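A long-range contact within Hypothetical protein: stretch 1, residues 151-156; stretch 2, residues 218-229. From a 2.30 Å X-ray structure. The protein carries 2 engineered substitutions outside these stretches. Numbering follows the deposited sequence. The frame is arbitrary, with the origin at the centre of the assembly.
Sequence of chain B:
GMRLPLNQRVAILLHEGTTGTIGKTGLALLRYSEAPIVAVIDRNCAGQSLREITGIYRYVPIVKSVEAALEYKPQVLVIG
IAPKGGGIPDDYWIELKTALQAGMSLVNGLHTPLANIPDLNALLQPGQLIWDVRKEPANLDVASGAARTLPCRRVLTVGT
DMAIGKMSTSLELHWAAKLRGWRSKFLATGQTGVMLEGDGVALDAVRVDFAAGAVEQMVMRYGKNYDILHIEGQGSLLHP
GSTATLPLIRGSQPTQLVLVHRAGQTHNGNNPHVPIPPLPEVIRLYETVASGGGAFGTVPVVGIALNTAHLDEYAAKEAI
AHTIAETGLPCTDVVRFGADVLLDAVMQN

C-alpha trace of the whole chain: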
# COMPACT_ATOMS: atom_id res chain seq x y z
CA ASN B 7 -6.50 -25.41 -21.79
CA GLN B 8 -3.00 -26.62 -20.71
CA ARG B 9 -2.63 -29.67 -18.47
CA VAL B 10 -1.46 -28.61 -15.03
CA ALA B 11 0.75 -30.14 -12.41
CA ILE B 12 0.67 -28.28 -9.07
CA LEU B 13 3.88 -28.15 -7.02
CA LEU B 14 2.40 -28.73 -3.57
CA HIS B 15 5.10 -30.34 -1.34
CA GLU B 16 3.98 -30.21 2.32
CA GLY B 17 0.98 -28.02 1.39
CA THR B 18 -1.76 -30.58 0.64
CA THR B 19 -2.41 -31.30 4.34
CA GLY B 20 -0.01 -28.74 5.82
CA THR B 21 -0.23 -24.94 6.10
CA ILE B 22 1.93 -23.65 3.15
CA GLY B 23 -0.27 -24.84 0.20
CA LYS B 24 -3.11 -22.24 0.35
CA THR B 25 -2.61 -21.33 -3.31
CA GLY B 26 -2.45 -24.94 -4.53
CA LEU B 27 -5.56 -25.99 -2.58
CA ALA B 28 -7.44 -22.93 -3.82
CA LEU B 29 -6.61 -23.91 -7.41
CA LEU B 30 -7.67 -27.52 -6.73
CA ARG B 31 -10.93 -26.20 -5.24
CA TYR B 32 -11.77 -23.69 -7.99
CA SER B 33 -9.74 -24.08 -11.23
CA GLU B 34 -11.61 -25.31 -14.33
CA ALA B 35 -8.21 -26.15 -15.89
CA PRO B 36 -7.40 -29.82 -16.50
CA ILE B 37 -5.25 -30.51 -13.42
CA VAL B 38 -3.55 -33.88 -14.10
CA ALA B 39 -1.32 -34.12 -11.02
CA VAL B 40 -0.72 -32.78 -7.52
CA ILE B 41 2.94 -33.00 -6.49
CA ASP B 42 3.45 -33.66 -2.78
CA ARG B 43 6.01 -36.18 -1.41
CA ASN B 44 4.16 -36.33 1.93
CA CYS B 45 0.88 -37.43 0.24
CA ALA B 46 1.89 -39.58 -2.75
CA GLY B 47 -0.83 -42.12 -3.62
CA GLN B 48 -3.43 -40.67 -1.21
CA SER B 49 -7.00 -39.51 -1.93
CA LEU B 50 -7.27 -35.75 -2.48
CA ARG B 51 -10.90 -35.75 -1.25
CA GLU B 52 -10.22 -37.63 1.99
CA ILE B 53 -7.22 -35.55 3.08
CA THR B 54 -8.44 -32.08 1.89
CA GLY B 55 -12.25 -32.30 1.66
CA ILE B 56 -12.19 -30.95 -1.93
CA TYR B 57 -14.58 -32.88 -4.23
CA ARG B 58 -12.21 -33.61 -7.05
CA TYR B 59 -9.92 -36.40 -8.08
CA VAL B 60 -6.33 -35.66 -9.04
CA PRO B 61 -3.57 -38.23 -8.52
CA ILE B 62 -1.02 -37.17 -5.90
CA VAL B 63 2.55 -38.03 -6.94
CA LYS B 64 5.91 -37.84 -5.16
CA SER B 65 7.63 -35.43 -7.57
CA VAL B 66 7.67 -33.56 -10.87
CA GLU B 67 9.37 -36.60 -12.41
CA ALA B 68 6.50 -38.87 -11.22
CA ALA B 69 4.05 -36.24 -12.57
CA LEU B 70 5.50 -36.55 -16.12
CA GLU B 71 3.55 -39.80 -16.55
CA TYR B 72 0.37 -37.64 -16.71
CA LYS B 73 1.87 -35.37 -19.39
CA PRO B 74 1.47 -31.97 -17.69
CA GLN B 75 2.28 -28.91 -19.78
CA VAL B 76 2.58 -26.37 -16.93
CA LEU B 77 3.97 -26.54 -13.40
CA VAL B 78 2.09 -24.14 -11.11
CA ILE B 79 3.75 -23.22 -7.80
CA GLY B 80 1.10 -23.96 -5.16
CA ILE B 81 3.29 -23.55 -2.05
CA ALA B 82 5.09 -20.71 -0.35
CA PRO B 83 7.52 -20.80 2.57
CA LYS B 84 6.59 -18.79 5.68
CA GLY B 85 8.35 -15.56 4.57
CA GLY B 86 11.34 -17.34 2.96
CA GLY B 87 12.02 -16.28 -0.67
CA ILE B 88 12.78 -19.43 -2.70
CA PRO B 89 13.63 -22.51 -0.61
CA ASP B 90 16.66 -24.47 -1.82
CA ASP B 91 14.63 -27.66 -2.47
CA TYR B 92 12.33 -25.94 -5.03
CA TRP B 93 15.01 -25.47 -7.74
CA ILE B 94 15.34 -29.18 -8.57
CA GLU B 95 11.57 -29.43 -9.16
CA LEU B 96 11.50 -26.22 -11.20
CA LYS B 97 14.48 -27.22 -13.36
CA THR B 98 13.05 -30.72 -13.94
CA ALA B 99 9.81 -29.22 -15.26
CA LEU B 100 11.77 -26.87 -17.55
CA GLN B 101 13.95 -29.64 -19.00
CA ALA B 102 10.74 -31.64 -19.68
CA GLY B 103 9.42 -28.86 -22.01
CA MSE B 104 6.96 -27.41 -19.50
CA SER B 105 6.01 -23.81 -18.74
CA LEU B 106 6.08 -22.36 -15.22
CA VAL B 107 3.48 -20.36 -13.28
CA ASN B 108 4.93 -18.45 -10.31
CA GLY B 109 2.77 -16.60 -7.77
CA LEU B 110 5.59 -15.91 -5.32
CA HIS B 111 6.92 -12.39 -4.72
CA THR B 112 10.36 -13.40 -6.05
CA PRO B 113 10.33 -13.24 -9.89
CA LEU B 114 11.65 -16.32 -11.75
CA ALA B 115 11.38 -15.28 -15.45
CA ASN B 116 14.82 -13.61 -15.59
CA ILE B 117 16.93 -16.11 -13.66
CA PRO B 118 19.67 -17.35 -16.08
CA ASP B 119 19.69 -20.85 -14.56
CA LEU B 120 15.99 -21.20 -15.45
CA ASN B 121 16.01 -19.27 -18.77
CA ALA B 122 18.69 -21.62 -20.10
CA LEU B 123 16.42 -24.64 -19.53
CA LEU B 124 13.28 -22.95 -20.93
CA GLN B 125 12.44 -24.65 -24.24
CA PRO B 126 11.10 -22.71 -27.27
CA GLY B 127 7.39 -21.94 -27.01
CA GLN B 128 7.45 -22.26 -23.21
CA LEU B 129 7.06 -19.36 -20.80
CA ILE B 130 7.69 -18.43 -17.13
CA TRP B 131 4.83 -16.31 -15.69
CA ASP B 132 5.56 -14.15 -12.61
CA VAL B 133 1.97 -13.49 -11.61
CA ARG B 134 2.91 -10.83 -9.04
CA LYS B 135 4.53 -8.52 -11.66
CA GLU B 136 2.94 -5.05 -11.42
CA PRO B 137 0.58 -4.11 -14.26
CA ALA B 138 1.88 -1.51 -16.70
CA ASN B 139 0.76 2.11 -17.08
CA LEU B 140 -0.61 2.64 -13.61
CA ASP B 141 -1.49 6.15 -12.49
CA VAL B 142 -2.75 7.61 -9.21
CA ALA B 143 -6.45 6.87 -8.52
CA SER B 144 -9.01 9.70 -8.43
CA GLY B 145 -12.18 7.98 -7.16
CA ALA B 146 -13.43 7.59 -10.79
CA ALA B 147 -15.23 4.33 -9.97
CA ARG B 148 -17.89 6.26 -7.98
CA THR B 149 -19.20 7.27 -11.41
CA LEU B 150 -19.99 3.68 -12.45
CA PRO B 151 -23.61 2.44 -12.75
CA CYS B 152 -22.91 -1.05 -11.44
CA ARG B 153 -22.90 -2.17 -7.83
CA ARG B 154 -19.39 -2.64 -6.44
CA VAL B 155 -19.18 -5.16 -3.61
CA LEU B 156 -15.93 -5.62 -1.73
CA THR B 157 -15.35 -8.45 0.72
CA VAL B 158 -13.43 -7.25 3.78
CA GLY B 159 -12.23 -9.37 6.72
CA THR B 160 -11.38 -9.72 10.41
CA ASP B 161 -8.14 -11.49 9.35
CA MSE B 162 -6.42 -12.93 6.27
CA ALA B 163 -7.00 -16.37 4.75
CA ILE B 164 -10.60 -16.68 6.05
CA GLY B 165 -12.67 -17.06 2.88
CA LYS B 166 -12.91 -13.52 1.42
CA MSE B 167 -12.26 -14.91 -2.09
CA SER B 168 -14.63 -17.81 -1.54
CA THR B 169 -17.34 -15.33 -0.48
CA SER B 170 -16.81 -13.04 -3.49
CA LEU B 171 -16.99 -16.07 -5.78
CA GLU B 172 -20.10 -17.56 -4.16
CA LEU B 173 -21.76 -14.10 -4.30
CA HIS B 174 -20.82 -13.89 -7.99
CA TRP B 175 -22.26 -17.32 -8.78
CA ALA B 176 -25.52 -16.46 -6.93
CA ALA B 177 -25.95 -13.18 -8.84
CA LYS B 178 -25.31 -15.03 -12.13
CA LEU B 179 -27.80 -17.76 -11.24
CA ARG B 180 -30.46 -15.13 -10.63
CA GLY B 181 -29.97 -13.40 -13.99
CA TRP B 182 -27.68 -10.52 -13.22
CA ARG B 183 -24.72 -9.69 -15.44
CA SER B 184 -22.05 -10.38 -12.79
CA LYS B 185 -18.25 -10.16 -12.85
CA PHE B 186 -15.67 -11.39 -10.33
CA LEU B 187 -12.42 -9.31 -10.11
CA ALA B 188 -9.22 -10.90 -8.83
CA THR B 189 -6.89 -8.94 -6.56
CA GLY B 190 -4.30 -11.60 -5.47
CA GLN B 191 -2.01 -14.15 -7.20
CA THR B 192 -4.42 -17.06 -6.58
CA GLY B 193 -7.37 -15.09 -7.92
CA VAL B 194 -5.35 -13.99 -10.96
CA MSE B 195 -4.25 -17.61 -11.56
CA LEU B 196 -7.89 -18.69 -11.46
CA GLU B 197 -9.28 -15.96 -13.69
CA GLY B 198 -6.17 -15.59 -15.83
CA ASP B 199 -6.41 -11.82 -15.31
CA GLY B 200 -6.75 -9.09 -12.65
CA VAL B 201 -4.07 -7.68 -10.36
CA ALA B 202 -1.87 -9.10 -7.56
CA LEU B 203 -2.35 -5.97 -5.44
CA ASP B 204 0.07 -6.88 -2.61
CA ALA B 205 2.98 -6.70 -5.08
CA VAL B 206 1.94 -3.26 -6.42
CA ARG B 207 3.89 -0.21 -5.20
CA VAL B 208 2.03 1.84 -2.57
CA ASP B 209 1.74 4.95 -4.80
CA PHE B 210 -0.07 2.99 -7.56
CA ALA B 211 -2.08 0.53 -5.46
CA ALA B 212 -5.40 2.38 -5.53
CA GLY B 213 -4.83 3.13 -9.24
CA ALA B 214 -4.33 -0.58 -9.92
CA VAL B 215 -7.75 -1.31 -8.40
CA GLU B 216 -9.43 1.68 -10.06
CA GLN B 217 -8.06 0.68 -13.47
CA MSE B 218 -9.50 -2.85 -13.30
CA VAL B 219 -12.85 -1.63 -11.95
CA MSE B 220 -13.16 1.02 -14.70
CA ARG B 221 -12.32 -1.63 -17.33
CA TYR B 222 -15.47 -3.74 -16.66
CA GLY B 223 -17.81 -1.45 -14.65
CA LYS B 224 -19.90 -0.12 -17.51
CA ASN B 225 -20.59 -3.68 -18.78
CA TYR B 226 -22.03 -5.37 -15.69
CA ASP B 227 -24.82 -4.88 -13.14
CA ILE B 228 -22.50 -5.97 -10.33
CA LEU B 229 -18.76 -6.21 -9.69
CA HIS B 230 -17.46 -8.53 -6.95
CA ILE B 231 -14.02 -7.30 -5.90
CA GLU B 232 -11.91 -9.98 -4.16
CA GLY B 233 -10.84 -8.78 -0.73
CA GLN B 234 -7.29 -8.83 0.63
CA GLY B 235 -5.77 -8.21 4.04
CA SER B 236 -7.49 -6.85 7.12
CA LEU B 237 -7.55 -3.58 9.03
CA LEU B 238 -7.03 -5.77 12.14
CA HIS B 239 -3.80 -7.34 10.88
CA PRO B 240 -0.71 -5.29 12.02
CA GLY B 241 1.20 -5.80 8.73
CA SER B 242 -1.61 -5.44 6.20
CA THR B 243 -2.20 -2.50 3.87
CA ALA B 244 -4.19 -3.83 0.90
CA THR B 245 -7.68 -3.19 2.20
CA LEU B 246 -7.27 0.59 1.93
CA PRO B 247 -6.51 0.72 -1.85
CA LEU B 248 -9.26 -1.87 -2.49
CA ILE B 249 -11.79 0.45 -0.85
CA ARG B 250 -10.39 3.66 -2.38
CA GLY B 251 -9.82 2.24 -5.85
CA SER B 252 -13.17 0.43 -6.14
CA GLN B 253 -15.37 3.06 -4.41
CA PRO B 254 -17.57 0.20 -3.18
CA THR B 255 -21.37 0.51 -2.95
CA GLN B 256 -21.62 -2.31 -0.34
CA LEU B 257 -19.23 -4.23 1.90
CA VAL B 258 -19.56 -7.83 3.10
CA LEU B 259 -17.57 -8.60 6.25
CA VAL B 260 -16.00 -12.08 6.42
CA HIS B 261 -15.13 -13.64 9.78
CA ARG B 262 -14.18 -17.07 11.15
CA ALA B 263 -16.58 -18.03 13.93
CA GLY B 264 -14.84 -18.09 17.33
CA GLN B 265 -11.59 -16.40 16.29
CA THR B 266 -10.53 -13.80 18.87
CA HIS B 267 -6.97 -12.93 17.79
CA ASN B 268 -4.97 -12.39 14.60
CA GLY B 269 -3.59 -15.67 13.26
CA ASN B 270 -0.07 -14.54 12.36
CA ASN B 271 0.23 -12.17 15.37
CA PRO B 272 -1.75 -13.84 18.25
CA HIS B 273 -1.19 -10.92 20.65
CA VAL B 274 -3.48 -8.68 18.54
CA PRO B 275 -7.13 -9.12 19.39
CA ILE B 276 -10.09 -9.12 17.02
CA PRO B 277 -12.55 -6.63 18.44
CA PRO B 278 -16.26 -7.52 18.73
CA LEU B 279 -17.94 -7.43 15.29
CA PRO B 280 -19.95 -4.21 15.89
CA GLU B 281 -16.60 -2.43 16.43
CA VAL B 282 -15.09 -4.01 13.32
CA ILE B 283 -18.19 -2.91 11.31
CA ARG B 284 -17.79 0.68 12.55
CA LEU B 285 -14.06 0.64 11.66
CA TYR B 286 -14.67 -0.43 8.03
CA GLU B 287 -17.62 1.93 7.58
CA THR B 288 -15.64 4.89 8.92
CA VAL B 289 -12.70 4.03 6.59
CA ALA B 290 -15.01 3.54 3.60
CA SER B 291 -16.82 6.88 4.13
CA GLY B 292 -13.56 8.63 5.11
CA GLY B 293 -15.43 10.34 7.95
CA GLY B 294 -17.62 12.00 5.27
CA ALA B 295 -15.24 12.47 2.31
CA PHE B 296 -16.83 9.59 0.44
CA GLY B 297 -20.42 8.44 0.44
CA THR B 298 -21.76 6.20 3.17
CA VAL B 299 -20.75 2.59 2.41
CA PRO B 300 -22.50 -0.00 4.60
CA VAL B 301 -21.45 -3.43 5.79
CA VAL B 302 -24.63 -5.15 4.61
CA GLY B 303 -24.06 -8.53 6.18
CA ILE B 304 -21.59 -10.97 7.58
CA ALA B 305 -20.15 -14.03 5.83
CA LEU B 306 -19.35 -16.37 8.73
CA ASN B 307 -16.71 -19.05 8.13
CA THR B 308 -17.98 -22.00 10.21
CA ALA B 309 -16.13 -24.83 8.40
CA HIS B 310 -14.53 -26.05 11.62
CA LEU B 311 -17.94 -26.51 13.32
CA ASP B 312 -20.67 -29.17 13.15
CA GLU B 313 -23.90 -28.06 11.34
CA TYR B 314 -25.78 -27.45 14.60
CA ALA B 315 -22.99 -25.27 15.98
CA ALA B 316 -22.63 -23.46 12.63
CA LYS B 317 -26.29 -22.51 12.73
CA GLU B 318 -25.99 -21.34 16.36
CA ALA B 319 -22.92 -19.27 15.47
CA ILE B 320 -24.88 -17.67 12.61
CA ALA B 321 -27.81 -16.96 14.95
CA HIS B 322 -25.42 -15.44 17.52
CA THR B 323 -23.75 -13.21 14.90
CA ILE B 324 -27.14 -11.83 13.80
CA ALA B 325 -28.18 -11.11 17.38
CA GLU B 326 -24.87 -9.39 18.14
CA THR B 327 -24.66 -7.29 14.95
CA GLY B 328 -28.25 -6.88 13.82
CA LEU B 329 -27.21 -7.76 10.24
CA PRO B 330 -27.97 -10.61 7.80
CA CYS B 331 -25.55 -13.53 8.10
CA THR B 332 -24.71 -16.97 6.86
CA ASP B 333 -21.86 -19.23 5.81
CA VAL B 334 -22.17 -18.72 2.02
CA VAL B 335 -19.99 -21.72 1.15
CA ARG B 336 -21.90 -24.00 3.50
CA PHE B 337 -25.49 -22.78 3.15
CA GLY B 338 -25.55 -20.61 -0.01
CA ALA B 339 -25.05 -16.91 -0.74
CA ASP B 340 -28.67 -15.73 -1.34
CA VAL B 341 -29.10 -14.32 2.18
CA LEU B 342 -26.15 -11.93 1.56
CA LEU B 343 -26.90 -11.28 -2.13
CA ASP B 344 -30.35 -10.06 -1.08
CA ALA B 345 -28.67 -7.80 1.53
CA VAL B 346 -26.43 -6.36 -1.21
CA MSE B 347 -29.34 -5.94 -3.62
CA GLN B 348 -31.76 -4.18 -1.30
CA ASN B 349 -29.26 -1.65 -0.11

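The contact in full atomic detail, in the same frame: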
# COMPACT_ATOMS: atom_id res chain seq x y z
N PRO B 151 -22.20 2.78 -12.98
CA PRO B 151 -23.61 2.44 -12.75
C PRO B 151 -23.80 1.14 -11.99
O PRO B 151 -24.81 0.97 -11.33
CB PRO B 151 -24.16 2.28 -14.18
CG PRO B 151 -22.97 1.77 -14.97
CD PRO B 151 -21.79 2.50 -14.38
N CYS B 152 -22.85 0.24 -12.10
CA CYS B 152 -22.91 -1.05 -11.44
C CYS B 152 -22.73 -0.98 -9.93
O CYS B 152 -22.20 -0.01 -9.40
CB CYS B 152 -21.79 -1.92 -11.98
SG CYS B 152 -20.13 -1.31 -11.60
N ARG B 153 -23.20 -2.01 -9.26
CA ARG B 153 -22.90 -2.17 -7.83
C ARG B 153 -21.46 -2.66 -7.75
O ARG B 153 -20.97 -3.35 -8.67
CB ARG B 153 -23.85 -3.16 -7.15
CG ARG B 153 -25.20 -2.56 -6.77
CD ARG B 153 -26.04 -3.60 -6.06
NE ARG B 153 -27.11 -3.01 -5.26
CZ ARG B 153 -28.28 -2.60 -5.73
NH1 ARG B 153 -28.56 -2.67 -7.03
NH2 ARG B 153 -29.17 -2.08 -4.90
N ARG B 154 -20.78 -2.27 -6.68
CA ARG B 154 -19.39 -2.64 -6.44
C ARG B 154 -19.29 -3.14 -5.00
O ARG B 154 -19.34 -2.36 -4.05
CB ARG B 154 -18.47 -1.47 -6.73
CG ARG B 154 -18.61 -0.97 -8.17
CD ARG B 154 -17.83 0.27 -8.45
NE ARG B 154 -18.22 1.39 -7.60
CZ ARG B 154 -19.28 2.17 -7.77
NH1 ARG B 154 -20.11 1.98 -8.79
NH2 ARG B 154 -19.50 3.16 -6.91
N VAL B 155 -19.19 -4.46 -4.88
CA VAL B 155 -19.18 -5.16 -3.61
C VAL B 155 -17.79 -5.69 -3.31
O VAL B 155 -17.24 -6.50 -4.07
CB VAL B 155 -20.16 -6.36 -3.64
CG1 VAL B 155 -20.32 -6.96 -2.24
CG2 VAL B 155 -21.53 -5.93 -4.20
N LEU B 156 -17.23 -5.21 -2.21
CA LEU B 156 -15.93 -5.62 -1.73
C LEU B 156 -16.08 -6.48 -0.47
O LEU B 156 -16.78 -6.10 0.47
CB LEU B 156 -15.09 -4.39 -1.36
CG LEU B 156 -13.72 -4.66 -0.73
CD1 LEU B 156 -12.83 -5.44 -1.71
CD2 LEU B 156 -13.05 -3.35 -0.30
N MSE B 218 -8.78 -1.61 -13.02
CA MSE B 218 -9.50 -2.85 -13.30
C MSE B 218 -11.01 -2.64 -13.22
O MSE B 218 -11.76 -3.11 -14.07
CB MSE B 218 -9.07 -3.94 -12.30
CG MSE B 218 -9.72 -5.29 -12.51
SE MSE B 218 -9.02 -6.64 -11.28
CE MSE B 218 -9.33 -5.62 -9.71
N VAL B 219 -11.43 -1.93 -12.18
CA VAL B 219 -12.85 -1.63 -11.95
C VAL B 219 -13.44 -0.76 -13.07
O VAL B 219 -14.59 -0.96 -13.46
CB VAL B 219 -13.04 -0.96 -10.56
CG1 VAL B 219 -14.41 -0.35 -10.41
CG2 VAL B 219 -12.74 -2.00 -9.43
N MSE B 220 -12.67 0.19 -13.58
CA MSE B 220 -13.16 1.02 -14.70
C MSE B 220 -13.22 0.23 -16.02
O MSE B 220 -13.98 0.56 -16.91
CB MSE B 220 -12.29 2.26 -14.90
CG MSE B 220 -12.31 3.23 -13.74
SE MSE B 220 -14.04 3.99 -13.45
CE MSE B 220 -14.17 5.11 -15.00
N ARG B 221 -12.40 -0.81 -16.13
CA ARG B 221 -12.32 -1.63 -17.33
C ARG B 221 -13.59 -2.46 -17.59
O ARG B 221 -13.97 -2.66 -18.74
CB ARG B 221 -11.06 -2.52 -17.27
CG ARG B 221 -10.86 -3.50 -18.43
CD ARG B 221 -9.37 -3.71 -18.78
NE ARG B 221 -8.49 -3.79 -17.61
N TYR B 222 -14.27 -2.90 -16.53
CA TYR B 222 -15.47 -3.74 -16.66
C TYR B 222 -16.77 -3.11 -16.16
O TYR B 222 -17.84 -3.53 -16.57
CB TYR B 222 -15.26 -5.07 -15.92
CG TYR B 222 -14.02 -5.80 -16.39
CD1 TYR B 222 -14.01 -6.50 -17.61
CD2 TYR B 222 -12.84 -5.77 -15.64
CE1 TYR B 222 -12.86 -7.15 -18.06
CE2 TYR B 222 -11.70 -6.42 -16.06
CZ TYR B 222 -11.70 -7.11 -17.28
OH TYR B 222 -10.55 -7.75 -17.68
N GLY B 223 -16.67 -2.09 -15.31
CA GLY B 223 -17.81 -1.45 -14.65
C GLY B 223 -19.03 -1.03 -15.44
O GLY B 223 -20.15 -1.11 -14.94
N LYS B 224 -18.81 -0.56 -16.65
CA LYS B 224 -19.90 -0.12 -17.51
C LYS B 224 -20.61 -1.31 -18.20
O LYS B 224 -21.69 -1.13 -18.76
CB LYS B 224 -19.37 0.87 -18.55
CG LYS B 224 -18.77 2.14 -17.94
CD LYS B 224 -18.09 3.04 -18.99
CE LYS B 224 -17.36 4.19 -18.31
NZ LYS B 224 -16.60 5.03 -19.27
N ASN B 225 -20.03 -2.50 -18.12
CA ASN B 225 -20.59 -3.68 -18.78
C ASN B 225 -21.33 -4.67 -17.90
O ASN B 225 -21.85 -5.65 -18.40
CB ASN B 225 -19.50 -4.40 -19.58
CG ASN B 225 -19.01 -3.59 -20.76
OD1 ASN B 225 -19.80 -2.98 -21.49
ND2 ASN B 225 -17.70 -3.60 -20.97
N TYR B 226 -21.39 -4.43 -16.59
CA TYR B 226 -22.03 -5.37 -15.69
C TYR B 226 -22.97 -4.64 -14.73
O TYR B 226 -22.87 -3.42 -14.56
CB TYR B 226 -20.94 -6.19 -14.95
CG TYR B 226 -20.15 -7.09 -15.89
CD1 TYR B 226 -19.02 -6.63 -16.56
CD2 TYR B 226 -20.56 -8.39 -16.14
CE1 TYR B 226 -18.31 -7.44 -17.45
CE2 TYR B 226 -19.86 -9.22 -17.02
CZ TYR B 226 -18.74 -8.73 -17.67
OH TYR B 226 -18.06 -9.56 -18.54
N ASP B 227 -23.90 -5.39 -14.15
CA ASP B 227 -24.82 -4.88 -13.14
C ASP B 227 -24.10 -4.88 -11.78
O ASP B 227 -24.39 -4.06 -10.92
CB ASP B 227 -26.04 -5.79 -13.00
CG ASP B 227 -26.83 -5.92 -14.27
OD1 ASP B 227 -26.95 -4.91 -15.01
OD2 ASP B 227 -27.34 -7.04 -14.53
N ILE B 228 -23.21 -5.83 -11.59
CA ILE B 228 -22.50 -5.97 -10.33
C ILE B 228 -21.07 -6.47 -10.48
O ILE B 228 -20.79 -7.41 -11.23
CB ILE B 228 -23.29 -6.90 -9.35
CG1 ILE B 228 -22.61 -6.96 -7.98
CG2 ILE B 228 -23.49 -8.30 -9.95
CD1 ILE B 228 -23.46 -7.67 -6.89
N LEU B 229 -20.16 -5.80 -9.77
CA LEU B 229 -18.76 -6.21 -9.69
C LEU B 229 -18.50 -6.73 -8.29
O LEU B 229 -18.89 -6.10 -7.31
CB LEU B 229 -17.81 -5.04 -10.00
CG LEU B 229 -17.45 -4.80 -11.48
CD1 LEU B 229 -18.63 -4.68 -12.36
CD2 LEU B 229 -16.58 -3.59 -11.61

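The most unusual feature of this contact is Cys152, a buried residue whose side chain is set among backbone carbonyls just where two parallel strands begin to pair. Its CA-to-CB bond points toward the second stretch, and with chi1 at 64° (p) the sulfur lies 3.3 Å from the carbonyl oxygen, Cys152 SG to Gly223 O; whether this is a hydrogen bond the geometry leaves open. Cys152 CB also comes within 3.2 Å of Tyr226 O, and Cys152 SG packs at 3.8 Å against Leu229 CD1. One small side chain thus touches both the turn after the helix and the strand that follows it.

The strand pairing rests on three backbone hydrogen bonds, all short and nearly straight. Arg153 N donates to Asp227 O (2.9 Å, 163°), Leu229 N to Arg153 O (2.8 Å, 169°), and Val155 N to Leu229 O (2.9 Å, 177°). Arg153 and Leu229 each use both N and O across the interface, the alternation expected of parallel strands. The bridge pairs agree: Arg153 and Ile228 have CA atoms 4.6 Å apart, Arg154 and Leu229 4.9 Å. Two CA-H...O contacts supplement the ladder, Ile228 CA to Arg153 O at 3.5 Å and Arg154 CA to Leu229 O at 3.6 Å.

Side chains of the bridge pairs alternate between faces. On the face of Arg153 and Ile228, Arg153 CB lies 4.1 Å from Ile228 CG1, but the guanidinium end leads away and is bonded elsewhere in the structure. Val155 CG2 meets Ile228 CD1 at 3.7 Å, an apolar contact. On the face of Arg154 and Leu229, the aliphatic part of Arg154 reaches the helix, with Arg154 CD 4.0 Å from Val219 CG1. Together the stretches bury 430 Å², counting both sides.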